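Local atomic coordinates of formiminoglutamase (Trypanosoma cruzi, PDB entry 4MYL), a protein that probably hydrolyses formimidoylglutamate to glutamate and formamide, as a two-manganese enzyme of the arginase family. Residues Ala50-Gly55 and Met279-Pro284; Asp236-Lys241 and Val248-Ala253. The protein carries 1 engineered substitution. All coordinates share one frame; numbering follows the deposited sequence. Where two conformers were deposited one is given.

Interaction 1 (Ala50-Gly55 and Met279-Pro284)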
loop_
_atom_site.group_PDB
_atom_site.type_symbol
_atom_site.label_atom_id
_atom_site.label_comp_id
_atom_site.label_asym_id
_atom_site.label_seq_id
_atom_site.Cartn_x
_atom_site.Cartn_y
_atom_site.Cartn_z
ATOM N N ALA A 50 13.595 15.279 10.901
ATOM C CA ALA A 50 13.762 16.617 10.356
ATOM C C ALA A 50 13.558 16.562 8.851
ATOM O O ALA A 50 13.749 15.511 8.237
ATOM C CB ALA A 50 15.153 17.146 10.675
ATOM N N GLY A 51 13.158 17.689 8.260
ATOM C CA GLY A 51 13.019 17.779 6.819
ATOM C C GLY A 51 11.729 18.396 6.295
ATOM O O GLY A 51 11.625 18.697 5.107
ATOM N N ALA A 52 10.746 18.588 7.165
ATOM C CA ALA A 52 9.472 19.140 6.709
ATOM C C ALA A 52 9.656 20.533 6.096
ATOM O O ALA A 52 8.828 20.988 5.318
ATOM C CB ALA A 52 8.465 19.174 7.832
ATOM N N LYS A 53 10.753 21.206 6.435
ATOM C CA LYS A 53 10.993 22.541 5.911
ATOM C C LYS A 53 11.197 22.485 4.398
ATOM O O LYS A 53 11.107 23.502 3.725
ATOM C CB LYS A 53 12.199 23.196 6.602
ATOM C CG LYS A 53 13.520 22.515 6.315
ATOM C CD LYS A 53 14.667 23.211 7.032
ATOM C CE LYS A 53 16.007 22.528 6.754
ATOM N NZ LYS A 53 15.852 21.039 6.693
ATOM N N LYS A 54 11.457 21.282 3.885
ATOM C CA LYS A 54 11.668 21.033 2.454
ATOM C C LYS A 54 10.342 20.805 1.720
ATOM O O LYS A 54 10.291 20.782 0.481
ATOM C CB LYS A 54 12.561 19.796 2.263
ATOM C CG LYS A 54 13.924 19.871 2.945
ATOM C CD LYS A 54 14.679 21.138 2.553
ATOM C CE LYS A 54 16.140 21.116 3.034
ATOM N NZ LYS A 54 16.776 22.467 2.973
ATOM N N GLY A 55 9.280 20.628 2.508
ATOM C CA GLY A 55 7.935 20.425 1.997
ATOM C C GLY A 55 7.463 21.404 0.924
ATOM O O GLY A 55 7.055 20.980 -0.159
ATOM N N MET A 279 -1.591 22.208 5.291
ATOM C CA MET A 279 -1.107 20.857 5.034
ATOM C C MET A 279 0.281 20.769 5.642
ATOM O O MET A 279 1.190 21.439 5.181
ATOM C CB MET A 279 -1.059 20.600 3.517
ATOM C CG MET A 279 -0.656 19.183 3.129
ATOM S SD MET A 279 -0.660 18.931 1.334
ATOM C CE MET A 279 -2.417 19.131 1.025
ATOM N N SER A 280 0.439 19.956 6.685
ATOM C CA SER A 280 1.682 19.899 7.463
ATOM C C SER A 280 2.376 18.539 7.403
ATOM O O SER A 280 1.727 17.519 7.181
ATOM C CB SER A 280 1.404 20.218 8.937
ATOM O OG SER A 280 0.762 21.463 9.100
ATOM N N GLU A 281 3.693 18.554 7.620
ATOM C CA GLU A 281 4.549 17.373 7.813
ATOM C C GLU A 281 4.995 16.633 6.544
ATOM O O GLU A 281 5.574 15.538 6.636
ATOM C CB GLU A 281 3.975 16.405 8.861
ATOM C CG GLU A 281 3.676 17.033 10.238
ATOM C CD GLU A 281 4.903 17.634 10.922
ATOM O OE1 GLU A 281 6.035 17.441 10.419
ATOM O OE2 GLU A 281 4.731 18.302 11.968
ATOM N N LEU A 282 4.763 17.230 5.375
ATOM C CA LEU A 282 5.361 16.702 4.147
ATOM C C LEU A 282 6.885 16.763 4.301
ATOM O O LEU A 282 7.450 17.828 4.530
ATOM C CB LEU A 282 4.928 17.506 2.907
ATOM C CG LEU A 282 5.408 16.943 1.565
ATOM C CD1 LEU A 282 4.818 15.567 1.338
ATOM C CD2 LEU A 282 5.044 17.874 0.423
ATOM N N ASN A 283 7.552 15.622 4.186
ATOM C CA ASN A 283 8.982 15.563 4.454
ATOM C C ASN A 283 9.741 14.843 3.341
ATOM O O ASN A 283 9.813 13.604 3.325
ATOM C CB ASN A 283 9.234 14.893 5.803
ATOM C CG ASN A 283 10.655 15.039 6.255
ATOM O OD1 ASN A 283 11.556 15.087 5.438
ATOM N ND2 ASN A 283 10.865 15.116 7.548
ATOM N N PRO A 284 10.294 15.620 2.395
ATOM C CA PRO A 284 10.953 15.043 1.216
ATOM C C PRO A 284 12.291 14.379 1.530
ATOM O O PRO A 284 12.795 13.639 0.688
ATOM C CB PRO A 284 11.149 16.253 0.300
ATOM C CG PRO A 284 10.115 17.250 0.746
ATOM C CD PRO A 284 10.041 17.065 2.238
#

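Interaction 2 (Asp236-Lys241 and Val248-Ala253)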
loop_
_atom_site.group_PDB
_atom_site.type_symbol
_atom_site.label_atom_id
_atom_site.label_comp_id
_atom_site.label_asym_id
_atom_site.label_seq_id
_atom_site.Cartn_x
_atom_site.Cartn_y
_atom_site.Cartn_z
ATOM N N ASP A 236 -2.821 17.228 8.443
ATOM C CA ASP A 236 -1.483 16.757 8.729
ATOM C C ASP A 236 -1.257 15.435 7.981
ATOM O O ASP A 236 -1.972 14.474 8.211
ATOM C CB ASP A 236 -1.346 16.570 10.244
ATOM C CG ASP A 236 0.083 16.336 10.690
ATOM O OD1 ASP A 236 0.826 15.603 10.013
ATOM O OD2 ASP A 236 0.456 16.865 11.753
ATOM N N VAL A 237 -0.284 15.383 7.078
ATOM C CA VAL A 237 -0.158 14.202 6.243
ATOM C C VAL A 237 0.365 12.986 7.021
ATOM O O VAL A 237 0.437 11.871 6.478
ATOM C CB VAL A 237 0.661 14.469 4.948
ATOM C CG1 VAL A 237 -0.119 15.388 4.029
ATOM C CG2 VAL A 237 2.033 15.040 5.250
ATOM N N ASP A 238 0.732 13.205 8.286
ATOM C CA ASP A 238 1.088 12.105 9.182
ATOM C C ASP A 238 -0.091 11.141 9.363
ATOM O O ASP A 238 0.078 9.994 9.814
ATOM C CB ASP A 238 1.544 12.628 10.550
ATOM C CG ASP A 238 2.986 13.160 10.544
ATOM O OD1 ASP A 238 3.364 13.818 11.540
ATOM O OD2 ASP A 238 3.740 12.932 9.570
ATOM N N SER A 239 -1.284 11.617 9.009
ATOM C CA SER A 239 -2.517 10.832 9.130
ATOM C C SER A 239 -2.694 9.774 8.031
ATOM O O SER A 239 -3.570 8.923 8.146
ATOM C CB SER A 239 -3.741 11.744 9.150
ATOM O OG SER A 239 -3.880 12.419 7.920
ATOM N N LEU A 240 -1.893 9.847 6.964
ATOM C CA LEU A 240 -1.964 8.860 5.875
ATOM C C LEU A 240 -1.084 7.659 6.170
ATOM O O LEU A 240 -0.054 7.779 6.807
ATOM C CB LEU A 240 -1.580 9.466 4.510
ATOM C CG LEU A 240 -2.641 10.312 3.795
ATOM C CD1 LEU A 240 -2.743 11.688 4.417
ATOM C CD2 LEU A 240 -2.352 10.415 2.294
ATOM N N LYS A 241 -1.494 6.497 5.689
ATOM C CA LYS A 241 -0.701 5.282 5.861
ATOM C C LYS A 241 0.571 5.375 5.019
ATOM O O LYS A 241 0.567 5.920 3.915
ATOM C CB LYS A 241 -1.525 4.043 5.498
ATOM C CG LYS A 241 -1.964 3.985 4.059
ATOM C CD LYS A 241 -2.670 2.663 3.759
ATOM C CE LYS A 241 -4.135 2.725 4.113
ATOM N NZ LYS A 241 -4.871 1.493 3.674
ATOM N N VAL A 248 6.824 11.647 5.198
ATOM C CA VAL A 248 6.243 12.543 6.184
ATOM C C VAL A 248 7.115 12.436 7.434
ATOM O O VAL A 248 7.916 11.511 7.560
ATOM C CB VAL A 248 4.753 12.186 6.492
ATOM C CG1 VAL A 248 3.934 12.199 5.212
ATOM C CG2 VAL A 248 4.624 10.836 7.191
ATOM N N SER A 249 6.994 13.393 8.349
ATOM C CA SER A 249 7.894 13.427 9.505
ATOM C C SER A 249 7.643 12.292 10.478
ATOM O O SER A 249 8.566 11.818 11.116
ATOM C CB SER A 249 7.807 14.767 10.246
ATOM O OG SER A 249 7.995 15.844 9.345
ATOM N N CYS A 250 6.382 11.890 10.611
ATOM C CA CYS A 250 5.987 10.839 11.537
ATOM C C CYS A 250 5.127 9.816 10.809
ATOM O O CYS A 250 3.907 9.844 10.922
ATOM C CB CYS A 250 5.208 11.422 12.716
ATOM S SG CYS A 250 6.226 12.355 13.920
ATOM N N PRO A 251 5.769 8.927 10.033
ATOM C CA PRO A 251 5.064 7.937 9.215
ATOM C C PRO A 251 4.213 6.996 10.042
ATOM O O PRO A 251 4.542 6.693 11.198
ATOM C CB PRO A 251 6.197 7.168 8.539
ATOM C CG PRO A 251 7.331 8.140 8.489
ATOM C CD PRO A 251 7.216 8.956 9.742
ATOM N N ALA A 252 3.119 6.546 9.434
ATOM C CA ALA A 252 2.140 5.702 10.098
ATOM C C ALA A 252 2.060 4.354 9.404
ATOM O O ALA A 252 2.126 4.277 8.178
ATOM C CB ALA A 252 0.763 6.378 10.089
ATOM N N ALA A 253 1.909 3.295 10.196
ATOM C CA ALA A 253 1.724 1.945 9.673
ATOM C C ALA A 253 0.331 1.803 9.067
ATOM O O ALA A 253 0.164 1.303 7.954
ATOM C CB ALA A 253 1.942 0.909 10.783
HETATM O O HOH W 1 1.568 9.004 12.055
HETATM O O HOH W 2 2.735 7.964 6.811
#

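Interaction 1 (Ala50-Gly55 and Met279-Pro284)
Asn-283 meets the loop of Ala-50 and Gly-51 with the whole of its amide, a good example of one side chain reading a backbone. Its ND2 donates to Ala-50 O over 3.0 Å in a nearly straight bond (169° at the hydrogen). The acceptor lies in the plane of the amide, whereas the donor sits above the carbonyl plane of Ala-50. With CG anti to the backbone N (chi1 -169°), the amide is carried along the chain of Gly-51: CG lies 3.5 Å from Gly-51 C, and OD1 is 3.4 Å from Gly-51 CA. Gly-51, with its positive phi, has no side chain to hold the amide off. OD1 also takes weak hydrogen bonds from Leu-285 N and Val-286 N, which may favour this rotation of the amide.

Ala-52 sits against the carbonyl of the residue before Asn-283. Its CA-H points at Leu-282 O, with CA 3.2 Å from the oxygen and an angle of 152° at the hydrogen, and its CB rests 3.9 Å from Glu-281 OE1. Pro-284 lays its ring over the end of the 3-10 segment 52-54: CD approaches Lys-54 CB at 3.7 Å, and CG approaches Lys-54 O at 3.5 Å. Beside it, CD2 of Leu-282 touches Gly-55 O at the start of helix 55-63.

The contact joins the loop after strand 32-37 to the carboxyl end of strand 274-280, where the manganese ligands of the arginase fold gather. Glu-281 bonds there to Ser-249, Cys-43 N and Asn-122 N, close to the ligands Asn-122 and Asp-236. One directional hydrogen bond, a CA-H...O contact and close carbon packing thus do the joining, a chemistry that depends on backbone shape rather than on paired charges.

Interaction 2 (Asp236-Lys241 and Val248-Ala253)
Cys-250 N donates to Asp-238 OD2 over 3.0 Å, reaching the oxygen from above the carboxylate plane. Asp-238 is a ligand of the second manganese, so this backbone N-H is placed as a second-shell group and probably steadies the carboxylate. With CG anti to the carbonyl carbon (chi1 -78°), the carboxylate is brought alongside Cys-250, whose CB lies 3.2 Å from OD1, and past Val-248, whose CG2 is 3.3 Å from OD2. The sulfur of Cys-250 is tied to Cys-43 in a disulfide.

Asp-236, which binds both manganese ions, and Asp-238 are the two acids of the Asp-Val-Asp sequence familiar from the arginase family. OD1 of Asp-236 accepts from Asp-238 N in an Asx turn, so one metal ligand braces the backbone of the other. Val-237 lies between them, and its CG2 meets Val-248 CG1 at 3.4 Å, tighter than usual for carbons. Farther along, two waters bridge the segments: one donates to both Asp-238 O and Cys-250 O, and the other donates to Leu-240 O (2.8 Å) while accepting from Ala-252 N. The methyl of Ala-252 packs against the carbonyls of Asp-238 and Leu-240.

Starting from the last residue of strand 231-236, both segments run through the connection to helix 258-270. Helix 290-307 packs on Val-237 and Leu-240 through Met-298 and Val-294, and Phe-262 of a neighbouring subunit reaches Ala-253.

Interactions 1 and 2 are both largely buried, with centres about 11 Å apart, and they build on the carboxyl ends of the neighbouring parallel strands 274-280 and 231-236. Along the chain, interaction 2 is nested within the loop that interaction 1 closes. They also touch directly: Ser-280 O and Val-237 N are 2.9 Å apart, a probable backbone hydrogen bond, and Glu-281 O packs on Val-248 CB at 3.5 Å. Exposed residues enter interaction 1 through Ala-50 and Lys-54, and it leans on an amide. Interaction 2 contains manganese ligands itself, relies on a carboxylate and bridging waters, and extends to the subunit interface.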